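Local coordinates for argininosuccinate lyase (Chelativorans sp., PDB 6RXA), which cleaves C-N bonds as an EDDS lyase of the aspartase/fumarase superfamily, releasing fumarate, and in reverse adds amines to fumarate, at the interface of chains A and B. Numbering follows the deposited sequence. Chains: chain A/B, Argininosuccinate lyase.

The interface of chains A and B. Residues chain A 9, 11, 279-282; chain B 89, 107, 111-112.
This part of the two-fold A–B interface is a small joint of mixed polar and apolar contacts in a homotetrameric lyase, where the serine loop of one subunit is laid against the start of helix 112-147 of another to build a shared active site. The GTSSIMPQKKN stretch is a form of the superfamily signature; A:Ser280 is its expected catalytic base, and A:Ser281 beside it docks the loop onto chain B. A:Ser281 OG occupies the crowded position between the backbone N and the carbonyl carbon (chi1 62°), which turns it toward chain B. There two nitrogens grip it: B:His107 NE2, the imidazole tip, at 2.8 Å from A:Ser281 OG, and the backbone N of B:Arg112, which donates to the same OG over 3.2 Å (153° at H). That amide opens the helix, whose start may polarise this hydroxyl and fix its rotation. A:Ile282 N donates to A:Ser280 OG at 3.0 Å, which would help hold the base in position and could favour its ionised form.

B:Arg112 runs alongside A:Ser281, its CG 4.0 Å from A:Ser281 CB. A bend at chi3 (-61°) sets the guanidinium edge in plane with A:Thr279 O, 2.9 Å from NH2; the oxygen lies nearly on the extension of CZ-NH2, between the two N-H directions, so the contact is electrostatic and not a hydrogen bond. B:Leu89 CD1 covers one guanidinium face near its rim and meets A:Ile11 CD1 tip to tip. An alanine here in place of B:Arg112 removes the guanidinium and its chain, and would probably loosen the packing against A:Ser281. B:Ser111, B:Arg112, A:Ser280 and A:Ser281 contact succinate in other structures, all but A:Ser280 also fumarate; the joint gathers ligand-binding groups from two subunits around A:Ser280.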
loop_
_atom_site.group_PDB
_atom_site.type_symbol
_atom_site.label_atom_id
_atom_site.label_comp_id
_atom_site.label_asym_id
_atom_site.label_seq_id
_atom_site.Cartn_x
_atom_site.Cartn_y
_atom_site.Cartn_z
ATOM N N THR A 9 -2.848 20.034 29.298
ATOM C CA THR A 9 -3.970 19.758 28.411
ATOM C C THR A 9 -5.274 19.541 29.171
ATOM O O THR A 9 -6.336 19.513 28.538
ATOM C CB THR A 9 -3.713 18.541 27.513
ATOM O OG1 THR A 9 -3.767 17.333 28.289
ATOM C CG2 THR A 9 -2.393 18.645 26.784
ATOM N N ILE A 11 -7.645 21.140 30.874
ATOM C CA ILE A 11 -8.281 22.424 31.118
ATOM C C ILE A 11 -9.729 22.317 30.668
ATOM O O ILE A 11 -10.086 21.452 29.867
ATOM C CB ILE A 11 -7.580 23.563 30.352
ATOM C CG1 ILE A 11 -7.622 23.314 28.841
ATOM C CG2 ILE A 11 -6.144 23.702 30.825
ATOM C CD1 ILE A 11 -6.983 24.433 28.001
ATOM N N THR A 279 -9.785 18.540 25.075
ATOM C CA THR A 279 -10.536 19.723 24.678
ATOM C C THR A 279 -9.686 20.515 23.692
ATOM O O THR A 279 -8.655 20.037 23.216
ATOM C CB THR A 279 -10.985 20.529 25.903
ATOM O OG1 THR A 279 -11.921 21.534 25.497
ATOM C CG2 THR A 279 -9.792 21.183 26.601
ATOM N N SER A 280 -10.126 21.739 23.399
ATOM C CA SER A 280 -9.462 22.627 22.457
ATOM C C SER A 280 -8.820 23.799 23.176
ATOM O O SER A 280 -9.354 24.306 24.161
ATOM C CB SER A 280 -10.500 23.189 21.479
ATOM O OG SER A 280 -10.028 24.318 20.773
ATOM N N SER A 281 -7.677 24.247 22.632
ATOM C CA SER A 281 -6.987 25.421 23.165
ATOM C C SER A 281 -7.755 26.716 22.919
ATOM O O SER A 281 -7.445 27.736 23.549
ATOM C CB SER A 281 -5.580 25.540 22.555
ATOM O OG SER A 281 -5.630 25.725 21.143
ATOM N N ILE A 282 -8.745 26.698 22.022
ATOM C CA ILE A 282 -9.492 27.886 21.636
ATOM C C ILE A 282 -10.988 27.755 21.909
ATOM O O ILE A 282 -11.613 28.704 22.385
ATOM C CB ILE A 282 -9.227 28.249 20.157
ATOM C CG1 ILE A 282 -10.195 29.320 19.657
ATOM C CG2 ILE A 282 -9.318 27.022 19.238
ATOM C CD1 ILE A 282 -9.799 29.875 18.295
ATOM N N LEU B 89 0.205 23.310 24.589
ATOM C CA LEU B 89 -0.341 23.711 25.884
ATOM C C LEU B 89 0.697 23.612 26.992
ATOM O O LEU B 89 0.766 24.533 27.823
ATOM C CB LEU B 89 -1.638 22.963 26.209
ATOM C CG LEU B 89 -2.857 23.429 25.406
ATOM C CD1 LEU B 89 -4.068 22.552 25.703
ATOM C CD2 LEU B 89 -3.183 24.895 25.703
ATOM N N HIS B 107 -2.028 33.502 22.267
ATOM C CA HIS B 107 -2.936 32.619 21.545
ATOM C C HIS B 107 -4.130 33.358 20.960
ATOM O O HIS B 107 -4.986 32.726 20.336
ATOM C CB HIS B 107 -3.423 31.494 22.457
ATOM C CG HIS B 107 -3.667 30.195 21.743
ATOM N ND1 HIS B 107 -2.745 29.632 20.889
ATOM C CD2 HIS B 107 -4.723 29.350 21.765
ATOM C CE1 HIS B 107 -3.222 28.494 20.415
ATOM N NE2 HIS B 107 -4.416 28.295 20.938
ATOM N N SER B 111 -5.074 28.910 17.001
ATOM C CA SER B 111 -5.430 27.606 17.529
ATOM C C SER B 111 -4.209 26.709 17.461
ATOM O O SER B 111 -3.266 26.968 16.709
ATOM C CB SER B 111 -6.567 27.013 16.674
ATOM O OG SER B 111 -6.845 25.645 16.931
ATOM N N ARG B 112 -4.248 25.604 18.207
ATOM C CA ARG B 112 -3.286 24.549 17.915
ATOM C C ARG B 112 -3.434 24.026 16.484
ATOM O O ARG B 112 -2.464 23.500 15.921
ATOM C CB ARG B 112 -3.407 23.393 18.913
ATOM C CG ARG B 112 -2.837 23.725 20.298
ATOM C CD ARG B 112 -2.925 22.532 21.254
ATOM N NE ARG B 112 -4.309 22.102 21.468
ATOM C CZ ARG B 112 -4.677 21.083 22.239
ATOM N NH1 ARG B 112 -3.771 20.369 22.879
ATOM N NH2 ARG B 112 -5.959 20.772 22.359
#